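RagA protein (Porphyromonas gingivalis, PDB 6SLN) probably imports peptides across the bacterial outer membrane, as a TonB-dependent receptor whose beta-barrel encloses a plug domain. Local coordinates at residues A[131-136]-A[140-145]; A[147-150]-A[155-158]; A[214-219]-A[945-950]; A[270-275]-A[284-289]; A[390-395]-A[876-881]. One frame throughout, in Å; residues are numbered along the deposited sequence.

How the contacts relate
From the N terminus, contact 1 closes a short turn within the plug and pairs strand 129-132 with strand 143-146. Contact 2 follows directly and folds back the loop between strands 143-146 and 159-162; the two touch, Glu145 CG packing on Ser156 CB. Contact 3 spans 725 intervening residues, bringing the start of barrel strand 218-230 beside the loop that leads into strand 951-964. Contacts 4 and 5 both fall within that long span, one after the other: contact 4 joins helix 261-276 to the loop after helix 280-283, and contact 5 joins helices 390-396 and 874-879. No two contacts cross. Contacts 3 and 5 lie on opposite sides of the chain's centre.

Contact 1 of 5, residues A[131-136]-A[140-145]; sequences VMTTSG and AVASVE
Ser143 turns its hydroxyl back over the hydrogen-bonded pair it forms with Met132. With OG set between its own backbone N and carbonyl carbon (chi1 67°), it reaches Met132 O at 3.0 Å. The same oxygen takes the amide, Ser143 N to Met132 O being 2.7 Å with an N-H...O angle of 163°. The two donors arrive from opposite faces of the carbonyl plane, so one acceptor is gripped twice. In return Met132 N donates to Ser143 O at 3.0 Å, lying in the carbonyl plane. Met132 and Ser143 carry their side chains on one face of this two-stranded antiparallel hairpin, strands 129-132 and 143-146 of the TonB-dependent receptor plug, while Val131 and Val144, a non-hydrogen-bonded pair, face the other way. On the valine face the CG1 branch of Val131 runs alongside the methyl of Ala142, CG1 to CB 3.9 Å. Val144 packs on Pro158 and Met129. Beyond the bridges no hydrogen bond crosses; Thr133 and Ala142 still come close before the chains part at Ser135 and Ala140. Thr133 CG2 comes within 3.9 Å of Ala140 CB, and Ser135 CB lies 4.1 Å from the same methyl. Thr133 presents only its methyl branch to Ala140; its OG1 branch lies beside Ala142 CB and is hydrogen-bonded to Asn117. Thr133 N and O bond to the side chains of Glu973 and Asn985, tying this end of the hairpin to the late part of the chain.

Contact 2 of 5, residues A[147-150]-A[155-158]; sequences HGTG and SSAP
Thr149 and Ser156 make a small, non-bonded contact between two parts of one loop of the plug domain, the connection from strand 143-146 to strand 159-162. Both segments are irregular, their nearest CA atoms, those of Thr149 and Ser156, standing 5.8 Å apart, and no hydrogen bond links them. The touching atoms are the methyl carbon of Thr149, CG2, and the hydroxyl oxygen of Ser156, OG, which abut. Ser156 directs its CB toward the other segment, and its OG ends against the Thr149 methyl, with Gly150 N further off at 3.7 Å from Ser156 OG. In Thr149 the first torsion (chi1 -56°) puts OG1 beside the backbone N and sends CG2 to the far side from it. The methyl therefore meets Ser156, while OG1 is left to bond the Glu145 carboxylate. The second segment is shaped from within by an ST turn: Ser155 OG accepts from Ala157 N at 2.8 Å, the N-H...O angle being 159°, which bends the chain at Ser156. The carbonyls on both sides are tied outward. Thr149 O and Gly150 O receive the side chains of Asn734 and Thr707, and Ser155 O receives those of Asn201 and Asn641. This plug loop probably lies against the inner side of the barrel wall: His147 stacks on Tyr703 and bonds Asp738, Thr149 packs on Gln764 of strand 752-764, and Pro158 rests against Val144 and Ile146 of strand 143-146.

Contact 3 of 5, residues A[214-219]-A[945-950]; sequences SERGRI and GQNVIG
Arg216 points its CG away from the backbone N (chi1 -161°) and then runs extended from CG to NE, which carries the guanidinium out to Asn947. The contact lies beside the closing seam of the TonB-dependent receptor barrel, where the first strand, 218-230, pairs with the last, 986-996. Segment 214-219 runs into that first strand and includes its start, and 945-950 belongs to the loop between strands 921-937 and 951-964. Across the gap the approach is loose and polar. Arg216 NH2 stands 4.0 Å from Val948 O and somewhat nearer to Asn947 O, both oblique to the guanidinium and neither a hydrogen bond. The side chain of Asn947 reaches toward the arginine, OD1 to Arg216 NH1 4.0 Å, with the guanidinium and amide planes 67° apart. Two backbone carbonyls and an amide oxygen thus lie near the positive group, an arrangement that is probably mildly attractive on an exposed surface. Arg216 NH2 also has a long, weak ion pair with the C-terminal carboxylate of Phe997. Trp362 of the second subunit, another copy of this protein, packs on both Arg216 and Val948, so the pair sits at a subunit interface. Of all the atoms that meet between the two segments, the closest are Arg216 NH2 and Asn947 O, 3.5 Å apart.

Contact 4 of 5, residues A[270-275]-A[284-289]; sequences AGAEDL and DEYGKT
Ala272 is the first residue of helix 261-276 here to meet the loop, and its partner is the ring of Tyr286. The Ala272 methyl lies near the hydroxyl end of the tyrosine, its CB 3.9 Å from Tyr286 OH and 4.0 Å from Tyr286 CE2, in apolar packing without a hydrogen bond. Ala272 is buried, for Val293 and Tyr415 touch it as well. Next along the helix, Glu273 brings its backbone to the ring: its CA sits 3.6 Å above the ring plane, over the centre. Glu273 CB lies over the same face, but its approach is too close to be reliable and is doubtful in detail, so the face-on placement rests on CA. Glu273 CG stands between its backbone N and carbonyl carbon (chi1 77°), and the chain bends at its second torsion, leading the carboxylate away from the tyrosine. Asp274 and Leu275 continue the helix, Asp274 N bonding Ala270 O at 3.0 Å. From the loop, Tyr286 lays its ring against the helix. Behind it the loop is braced: Glu285 OE1 takes Thr289 OG1 at 2.7 Å and forms a salt bridge with Lys288 NZ at 3.5 Å, while Glu285 O accepts both Lys288 N and Thr289 N. This contact ties helix 261-276 to the loop after helix 280-283. No hydrogen bond crosses between them, which implies that packing on the Tyr286 ring holds these two segments together, with the Glu273 carboxylate led away from it.

Contact 5 of 5, residues A[390-395]-A[876-881]; sequences GTFGVL and RYFTEN
Arg876 NE donates to Glu880 OE2 at 2.6 Å with a nearly straight N-H...O angle of 174°, linking a residue of helix 874-879, which meets helix 390-396, to Glu880 just past its end. The grip is side-on: Arg876 NH2 reaches Glu880 OE1 at 3.3 Å, so each carboxylate oxygen takes one nitrogen. OE2 is met from above the carboxylate plane, while NE keeps its partner in the guanidinium plane. Arg876 NH1 pairs with Glu922 of strand 921-937 in a further salt bridge. The opposing helices touch through buried rings. Phe392, whose first torsion (chi1 169°) throws the ring out from the helix, presents an edge to the face of Phe878 in a T-shaped pair, with centroids 5.3 Å apart and planes at 70°. Phe392 CE1 is the leading atom, 3.8 Å from Phe878 CG. In the plane of the Phe392 ring, at its edge, lies Phe878 CB. Beside the rings, Leu395 CD1 and Thr879 CG2 come together at 4.3 Å, a lighter meeting of two methyl groups. Tyr385 meets both phenylalanines, edge-to-face with Phe392. These helices lie among the loops of the TonB-dependent receptor. The bound peptide packs its backbone on Phe878 and an apolar side chain on Tyr877, which another protein's chain also touches, so the contact backs part of the peptide's surroundings. Neither salt bridge of Arg876 crosses to 390-395; aromatic and aliphatic groups alone join the helices, and ring-on-ring packing probably helps to hold Phe878 beside the peptide.

Contact 1 of 5, residues A[131-136]-A[140-145]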
# COMPACT_ATOMS: atom_id res chain seq x y z
N VAL A 131 17.15 -31.49 -13.78
CA VAL A 131 17.34 -30.16 -13.21
C VAL A 131 17.86 -29.23 -14.29
O VAL A 131 18.83 -29.57 -14.98
CB VAL A 131 18.34 -30.18 -12.05
CG1 VAL A 131 18.41 -28.80 -11.42
CG2 VAL A 131 17.99 -31.28 -11.02
N MET A 132 17.26 -28.05 -14.42
CA MET A 132 17.81 -27.03 -15.30
C MET A 132 17.43 -25.64 -14.79
O MET A 132 16.28 -25.39 -14.44
CB MET A 132 17.34 -27.22 -16.75
CG MET A 132 18.18 -28.23 -17.54
SD MET A 132 17.76 -28.27 -19.28
CE MET A 132 16.22 -29.17 -19.26
N THR A 133 18.42 -24.75 -14.73
CA THR A 133 18.23 -23.34 -14.42
C THR A 133 18.55 -22.55 -15.68
O THR A 133 19.67 -22.62 -16.19
CB THR A 133 19.13 -22.90 -13.27
OG1 THR A 133 19.21 -23.95 -12.30
CG2 THR A 133 18.57 -21.64 -12.62
N THR A 134 17.57 -21.81 -16.18
CA THR A 134 17.68 -21.17 -17.48
C THR A 134 18.22 -19.75 -17.41
O THR A 134 18.27 -19.07 -18.44
CB THR A 134 16.32 -21.17 -18.17
OG1 THR A 134 15.32 -20.73 -17.24
CG2 THR A 134 15.95 -22.58 -18.65
N SER A 135 18.58 -19.28 -16.22
CA SER A 135 19.13 -17.94 -16.04
C SER A 135 20.15 -18.00 -14.91
O SER A 135 19.95 -18.71 -13.92
CB SER A 135 18.03 -16.91 -15.74
OG SER A 135 18.57 -15.60 -15.54
N GLY A 136 21.26 -17.31 -15.11
CA GLY A 136 22.28 -17.20 -14.09
C GLY A 136 22.00 -16.13 -13.08
O GLY A 136 22.79 -15.90 -12.16
N ALA A 140 17.30 -16.78 -9.71
CA ALA A 140 16.66 -17.74 -10.59
C ALA A 140 16.47 -19.07 -9.87
O ALA A 140 17.34 -19.53 -9.12
CB ALA A 140 17.49 -17.95 -11.86
N VAL A 141 15.30 -19.67 -10.09
CA VAL A 141 14.92 -20.96 -9.52
C VAL A 141 15.01 -22.04 -10.60
O VAL A 141 14.55 -21.83 -11.72
CB VAL A 141 13.51 -20.88 -8.92
CG1 VAL A 141 13.33 -21.96 -7.96
CG2 VAL A 141 13.31 -19.55 -8.26
N ALA A 142 15.61 -23.18 -10.26
CA ALA A 142 15.73 -24.28 -11.22
C ALA A 142 14.38 -24.91 -11.50
O ALA A 142 13.49 -24.94 -10.65
CB ALA A 142 16.67 -25.36 -10.70
N SER A 143 14.24 -25.44 -12.71
CA SER A 143 13.10 -26.28 -13.04
C SER A 143 13.46 -27.74 -12.79
O SER A 143 14.60 -28.16 -13.02
CB SER A 143 12.67 -26.07 -14.49
OG SER A 143 13.65 -26.52 -15.41
N VAL A 144 12.51 -28.51 -12.27
CA VAL A 144 12.70 -29.93 -12.02
C VAL A 144 11.56 -30.71 -12.65
O VAL A 144 10.39 -30.33 -12.53
CB VAL A 144 12.79 -30.25 -10.52
CG1 VAL A 144 13.06 -31.72 -10.34
CG2 VAL A 144 13.88 -29.41 -9.83
N GLU A 145 11.90 -31.81 -13.33
CA GLU A 145 10.94 -32.76 -13.88
C GLU A 145 11.42 -34.18 -13.58
O GLU A 145 12.54 -34.55 -13.97
CB GLU A 145 10.75 -32.59 -15.40
CG GLU A 145 10.14 -31.25 -15.85
CD GLU A 145 10.04 -31.13 -17.37
OE1 GLU A 145 10.73 -31.90 -18.06
OE2 GLU A 145 9.29 -30.26 -17.87

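Contact 2 of 5, residues A[147-150]-A[155-158]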
# COMPACT_ATOMS: atom_id res chain seq x y z
N HIS A 147 11.02 -38.02 -14.29
CA HIS A 147 10.52 -38.91 -15.35
C HIS A 147 9.67 -38.15 -16.37
O HIS A 147 8.52 -38.50 -16.64
CB HIS A 147 9.71 -40.09 -14.78
CG HIS A 147 10.50 -41.07 -13.97
ND1 HIS A 147 9.90 -41.93 -13.07
CD2 HIS A 147 11.82 -41.34 -13.92
CE1 HIS A 147 10.82 -42.69 -12.51
NE2 HIS A 147 12.00 -42.36 -13.01
N GLY A 148 10.23 -37.07 -16.92
CA GLY A 148 9.61 -36.37 -18.03
C GLY A 148 8.63 -35.29 -17.60
O GLY A 148 8.39 -35.04 -16.42
N THR A 149 8.06 -34.63 -18.61
CA THR A 149 6.99 -33.66 -18.40
C THR A 149 5.68 -34.43 -18.39
O THR A 149 5.34 -35.10 -19.37
CB THR A 149 6.95 -32.61 -19.51
OG1 THR A 149 8.21 -31.95 -19.60
CG2 THR A 149 5.89 -31.56 -19.21
N GLY A 150 4.95 -34.36 -17.29
CA GLY A 150 3.73 -35.12 -17.24
C GLY A 150 2.51 -34.44 -17.82
O GLY A 150 1.43 -35.03 -17.81
N SER A 155 1.62 -27.65 -14.13
CA SER A 155 3.03 -27.70 -13.83
C SER A 155 3.52 -29.13 -13.64
O SER A 155 2.78 -30.01 -13.19
CB SER A 155 3.33 -26.91 -12.57
OG SER A 155 4.46 -27.46 -11.93
N SER A 156 4.79 -29.35 -13.99
CA SER A 156 5.49 -30.61 -13.76
C SER A 156 6.43 -30.54 -12.58
O SER A 156 7.20 -31.48 -12.34
CB SER A 156 6.25 -31.05 -15.02
OG SER A 156 5.44 -30.91 -16.18
N ALA A 157 6.40 -29.44 -11.84
CA ALA A 157 7.24 -29.31 -10.66
C ALA A 157 6.91 -30.41 -9.65
O ALA A 157 5.73 -30.61 -9.34
CB ALA A 157 7.04 -27.95 -10.02
N PRO A 158 7.90 -31.11 -9.11
CA PRO A 158 7.61 -31.99 -7.98
C PRO A 158 7.07 -31.18 -6.82
O PRO A 158 7.29 -29.97 -6.71
CB PRO A 158 8.97 -32.60 -7.63
CG PRO A 158 9.95 -32.02 -8.55
CD PRO A 158 9.34 -30.85 -9.23

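Contact 3 of 5, residues A[214-219]-A[945-950]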
# COMPACT_ATOMS: atom_id res chain seq x y z
N SER A 214 24.23 -37.07 23.35
CA SER A 214 25.24 -37.57 24.29
C SER A 214 26.42 -36.62 24.50
O SER A 214 27.16 -36.31 23.56
CB SER A 214 25.75 -38.96 23.90
OG SER A 214 24.71 -39.92 24.00
N GLU A 215 26.56 -36.17 25.76
CA GLU A 215 27.71 -35.46 26.34
C GLU A 215 28.00 -34.20 25.52
O GLU A 215 27.08 -33.40 25.30
CB GLU A 215 28.88 -36.43 26.50
CG GLU A 215 28.71 -37.47 27.61
CD GLU A 215 28.35 -38.86 27.09
OE1 GLU A 215 28.67 -39.89 27.76
OE2 GLU A 215 27.73 -38.94 26.00
N ARG A 216 29.24 -33.97 25.07
CA ARG A 216 29.64 -32.68 24.53
C ARG A 216 28.86 -32.34 23.26
O ARG A 216 28.71 -33.17 22.36
CB ARG A 216 31.14 -32.67 24.23
CG ARG A 216 31.75 -31.28 24.09
CD ARG A 216 33.17 -31.36 23.57
NE ARG A 216 33.75 -30.03 23.35
CZ ARG A 216 34.73 -29.51 24.08
NH1 ARG A 216 35.26 -30.18 25.09
NH2 ARG A 216 35.17 -28.29 23.79
N GLY A 217 28.36 -31.11 23.21
CA GLY A 217 27.74 -30.59 22.01
C GLY A 217 28.78 -30.38 20.92
O GLY A 217 29.98 -30.56 21.10
N ARG A 218 28.29 -29.99 19.74
CA ARG A 218 29.15 -29.77 18.59
C ARG A 218 28.86 -28.40 18.00
O ARG A 218 27.69 -28.06 17.76
CB ARG A 218 28.98 -30.85 17.51
CG ARG A 218 29.91 -30.63 16.31
CD ARG A 218 29.51 -31.44 15.10
NE ARG A 218 28.64 -32.55 15.45
CZ ARG A 218 28.16 -33.43 14.57
NH1 ARG A 218 28.47 -33.31 13.28
NH2 ARG A 218 27.37 -34.41 14.98
N ILE A 219 29.91 -27.61 17.77
CA ILE A 219 29.82 -26.32 17.11
C ILE A 219 30.57 -26.39 15.79
O ILE A 219 31.66 -26.97 15.73
CB ILE A 219 30.39 -25.19 17.99
CG1 ILE A 219 29.84 -25.29 19.41
CG2 ILE A 219 30.08 -23.84 17.36
CD1 ILE A 219 30.69 -24.57 20.43
N GLY A 945 47.16 -30.75 21.57
CA GLY A 945 47.83 -29.95 22.57
C GLY A 945 46.97 -28.87 23.19
O GLY A 945 47.50 -28.01 23.90
N GLN A 946 45.67 -28.90 22.95
CA GLN A 946 44.73 -27.90 23.45
C GLN A 946 43.37 -28.57 23.67
O GLN A 946 43.28 -29.80 23.75
CB GLN A 946 44.66 -26.70 22.50
CG GLN A 946 44.25 -27.06 21.08
CD GLN A 946 42.80 -26.73 20.80
OE1 GLN A 946 42.44 -25.57 20.58
NE2 GLN A 946 41.95 -27.75 20.80
N ASN A 947 42.31 -27.76 23.75
CA ASN A 947 41.01 -28.32 24.06
C ASN A 947 39.83 -27.50 23.56
O ASN A 947 38.69 -27.91 23.78
CB ASN A 947 40.88 -28.52 25.58
CG ASN A 947 39.68 -29.34 25.95
OD1 ASN A 947 39.25 -30.21 25.19
ND2 ASN A 947 39.10 -29.06 27.11
N VAL A 948 40.05 -26.36 22.90
CA VAL A 948 38.92 -25.65 22.31
C VAL A 948 38.57 -26.29 20.97
O VAL A 948 37.56 -27.00 20.86
CB VAL A 948 39.20 -24.14 22.16
CG1 VAL A 948 38.12 -23.47 21.34
CG2 VAL A 948 39.30 -23.47 23.52
N ILE A 949 39.41 -26.07 19.96
CA ILE A 949 39.12 -26.49 18.59
C ILE A 949 39.48 -27.95 18.43
O ILE A 949 40.59 -28.37 18.78
CB ILE A 949 39.89 -25.62 17.59
CG1 ILE A 949 39.76 -24.15 17.96
CG2 ILE A 949 39.40 -25.85 16.19
CD1 ILE A 949 41.09 -23.48 18.31
N GLY A 950 38.55 -28.74 17.87
CA GLY A 950 38.78 -30.15 17.64
C GLY A 950 39.29 -30.47 16.25
O GLY A 950 39.95 -31.50 16.05

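Contact 4 of 5, residues A[270-275]-A[284-289]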
# COMPACT_ATOMS: atom_id res chain seq x y z
N ALA A 270 29.14 14.10 -35.64
CA ALA A 270 28.47 15.38 -35.46
C ALA A 270 27.22 15.26 -34.61
O ALA A 270 26.89 16.16 -33.83
CB ALA A 270 28.12 15.99 -36.81
N GLY A 271 26.50 14.15 -34.75
CA GLY A 271 25.29 13.95 -34.00
C GLY A 271 25.52 13.57 -32.57
O GLY A 271 24.61 13.74 -31.74
N ALA A 272 26.70 13.04 -32.27
CA ALA A 272 27.05 12.75 -30.88
C ALA A 272 27.47 14.01 -30.15
O ALA A 272 27.01 14.26 -29.03
CB ALA A 272 28.17 11.71 -30.83
N GLU A 273 28.34 14.82 -30.75
CA GLU A 273 28.75 16.03 -30.06
C GLU A 273 27.59 17.01 -29.96
O GLU A 273 27.44 17.70 -28.94
CB GLU A 273 29.98 16.66 -30.74
CG GLU A 273 29.73 17.42 -32.00
CD GLU A 273 29.64 18.90 -31.75
OE1 GLU A 273 30.53 19.42 -31.05
OE2 GLU A 273 28.68 19.54 -32.22
N ASP A 274 26.73 17.06 -30.97
CA ASP A 274 25.59 17.97 -30.88
C ASP A 274 24.64 17.56 -29.75
O ASP A 274 24.14 18.41 -29.02
CB ASP A 274 24.86 18.03 -32.22
CG ASP A 274 23.66 18.96 -32.17
OD1 ASP A 274 22.52 18.45 -32.12
OD2 ASP A 274 23.86 20.19 -32.17
N LEU A 275 24.42 16.26 -29.58
CA LEU A 275 23.55 15.82 -28.50
C LEU A 275 24.17 16.11 -27.14
O LEU A 275 23.53 16.74 -26.29
CB LEU A 275 23.24 14.33 -28.63
CG LEU A 275 22.26 13.90 -27.55
CD1 LEU A 275 21.01 14.74 -27.71
CD2 LEU A 275 21.95 12.40 -27.65
N ASP A 284 30.87 20.01 -21.74
CA ASP A 284 32.28 20.26 -21.49
C ASP A 284 33.08 18.98 -21.31
O ASP A 284 34.31 19.05 -21.20
CB ASP A 284 32.48 21.15 -20.25
CG ASP A 284 31.76 22.47 -20.36
OD1 ASP A 284 31.63 22.98 -21.50
OD2 ASP A 284 31.29 22.98 -19.33
N GLU A 285 32.43 17.82 -21.26
CA GLU A 285 33.15 16.55 -21.23
C GLU A 285 33.29 15.91 -22.60
O GLU A 285 34.26 15.17 -22.83
CB GLU A 285 32.48 15.56 -20.28
CG GLU A 285 32.24 16.09 -18.89
CD GLU A 285 33.42 16.86 -18.34
OE1 GLU A 285 34.57 16.38 -18.45
OE2 GLU A 285 33.19 17.96 -17.78
N TYR A 286 32.36 16.15 -23.52
CA TYR A 286 32.54 15.63 -24.86
C TYR A 286 33.75 16.26 -25.53
O TYR A 286 33.80 17.48 -25.71
CB TYR A 286 31.30 15.86 -25.72
CG TYR A 286 31.43 15.16 -27.05
CD1 TYR A 286 32.19 15.71 -28.08
CD2 TYR A 286 30.81 13.95 -27.27
CE1 TYR A 286 32.32 15.07 -29.27
CE2 TYR A 286 30.93 13.30 -28.47
CZ TYR A 286 31.68 13.86 -29.47
OH TYR A 286 31.80 13.19 -30.65
N GLY A 287 34.69 15.43 -25.95
CA GLY A 287 35.89 15.86 -26.58
C GLY A 287 37.06 15.99 -25.63
O GLY A 287 38.20 16.09 -26.10
N LYS A 288 36.79 16.02 -24.32
CA LYS A 288 37.84 15.99 -23.31
C LYS A 288 37.84 14.63 -22.62
O LYS A 288 38.77 13.85 -22.82
CB LYS A 288 37.67 17.15 -22.31
CG LYS A 288 38.75 17.20 -21.19
CD LYS A 288 38.54 18.35 -20.16
CE LYS A 288 37.40 18.07 -19.18
NZ LYS A 288 37.85 17.52 -17.87
N THR A 289 36.82 14.31 -21.83
CA THR A 289 36.80 13.04 -21.10
C THR A 289 35.87 11.99 -21.69
O THR A 289 36.04 10.80 -21.38
CB THR A 289 36.35 13.24 -19.66
OG1 THR A 289 35.13 13.98 -19.64
CG2 THR A 289 37.37 13.99 -18.89

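Contact 5 of 5, residues A[390-395]-A[876-881]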
# COMPACT_ATOMS: atom_id res chain seq x y z
N GLY A 390 21.95 -6.72 -22.02
CA GLY A 390 22.18 -8.14 -21.89
C GLY A 390 23.24 -8.69 -22.81
O GLY A 390 23.95 -7.96 -23.51
N THR A 391 23.35 -10.02 -22.78
CA THR A 391 24.28 -10.67 -23.70
C THR A 391 23.94 -10.34 -25.14
O THR A 391 24.82 -10.31 -25.99
CB THR A 391 24.27 -12.17 -23.49
OG1 THR A 391 22.91 -12.62 -23.43
CG2 THR A 391 24.99 -12.54 -22.22
N PHE A 392 22.67 -10.08 -25.41
CA PHE A 392 22.28 -9.58 -26.72
C PHE A 392 23.03 -8.31 -27.07
O PHE A 392 23.56 -8.17 -28.18
CB PHE A 392 20.77 -9.34 -26.76
CG PHE A 392 20.33 -8.59 -27.96
CD1 PHE A 392 20.39 -9.18 -29.21
CD2 PHE A 392 19.88 -7.29 -27.86
CE1 PHE A 392 19.98 -8.49 -30.34
CE2 PHE A 392 19.46 -6.60 -28.98
CZ PHE A 392 19.51 -7.20 -30.23
N GLY A 393 23.05 -7.34 -26.15
CA GLY A 393 23.73 -6.08 -26.43
C GLY A 393 25.23 -6.24 -26.47
O GLY A 393 25.91 -5.58 -27.26
N VAL A 394 25.77 -7.13 -25.63
CA VAL A 394 27.20 -7.42 -25.67
C VAL A 394 27.64 -7.76 -27.09
O VAL A 394 28.70 -7.32 -27.55
CB VAL A 394 27.54 -8.55 -24.69
CG1 VAL A 394 28.96 -9.04 -24.91
CG2 VAL A 394 27.33 -8.08 -23.25
N LEU A 395 26.84 -8.55 -27.81
CA LEU A 395 27.17 -8.89 -29.18
C LEU A 395 26.75 -7.79 -30.15
O LEU A 395 27.49 -7.46 -31.08
CB LEU A 395 26.50 -10.20 -29.58
CG LEU A 395 26.75 -11.46 -28.74
CD1 LEU A 395 26.08 -12.65 -29.39
CD2 LEU A 395 28.24 -11.71 -28.50
N ARG A 876 21.03 -15.46 -32.90
CA ARG A 876 21.59 -15.57 -34.24
C ARG A 876 20.62 -15.06 -35.31
O ARG A 876 21.06 -14.77 -36.42
CB ARG A 876 22.05 -17.01 -34.52
CG ARG A 876 23.27 -17.40 -33.69
CD ARG A 876 23.90 -18.74 -34.04
NE ARG A 876 23.77 -19.02 -35.46
CZ ARG A 876 23.03 -20.01 -35.95
NH1 ARG A 876 22.36 -20.80 -35.12
NH2 ARG A 876 22.93 -20.21 -37.26
N TYR A 877 19.33 -14.90 -34.99
CA TYR A 877 18.45 -14.26 -35.96
C TYR A 877 18.82 -12.80 -36.17
O TYR A 877 18.51 -12.23 -37.22
CB TYR A 877 16.97 -14.39 -35.54
CG TYR A 877 16.00 -13.64 -36.43
CD1 TYR A 877 15.64 -12.32 -36.16
CD2 TYR A 877 15.46 -14.23 -37.54
CE1 TYR A 877 14.76 -11.63 -36.98
CE2 TYR A 877 14.57 -13.55 -38.36
CZ TYR A 877 14.23 -12.26 -38.08
OH TYR A 877 13.35 -11.60 -38.91
N PHE A 878 19.47 -12.20 -35.18
CA PHE A 878 19.96 -10.84 -35.29
C PHE A 878 21.40 -10.80 -35.79
O PHE A 878 21.71 -10.09 -36.75
CB PHE A 878 19.85 -10.14 -33.94
CG PHE A 878 18.46 -10.07 -33.46
CD1 PHE A 878 17.65 -9.00 -33.81
CD2 PHE A 878 17.92 -11.09 -32.68
CE1 PHE A 878 16.35 -8.94 -33.38
CE2 PHE A 878 16.62 -11.04 -32.23
CZ PHE A 878 15.83 -9.97 -32.59
N THR A 879 22.28 -11.60 -35.19
CA THR A 879 23.69 -11.50 -35.53
C THR A 879 24.01 -12.01 -36.94
O THR A 879 25.05 -11.66 -37.49
CB THR A 879 24.53 -12.25 -34.51
OG1 THR A 879 24.02 -13.58 -34.40
CG2 THR A 879 24.44 -11.56 -33.19
N GLU A 880 23.15 -12.83 -37.54
CA GLU A 880 23.42 -13.29 -38.90
C GLU A 880 22.44 -12.71 -39.91
O GLU A 880 22.39 -13.17 -41.06
CB GLU A 880 23.44 -14.82 -38.95
CG GLU A 880 24.52 -15.37 -38.04
CD GLU A 880 24.52 -16.87 -37.96
OE1 GLU A 880 23.88 -17.50 -38.82
OE2 GLU A 880 25.16 -17.41 -37.04
N ASN A 881 21.69 -11.68 -39.52
CA ASN A 881 20.71 -11.06 -40.40
C ASN A 881 21.39 -10.08 -41.35
O ASN A 881 21.84 -9.01 -40.94
CB ASN A 881 19.64 -10.36 -39.57
CG ASN A 881 18.44 -9.98 -40.39
OD1 ASN A 881 18.56 -9.49 -41.53
ND2 ASN A 881 17.25 -10.18 -39.82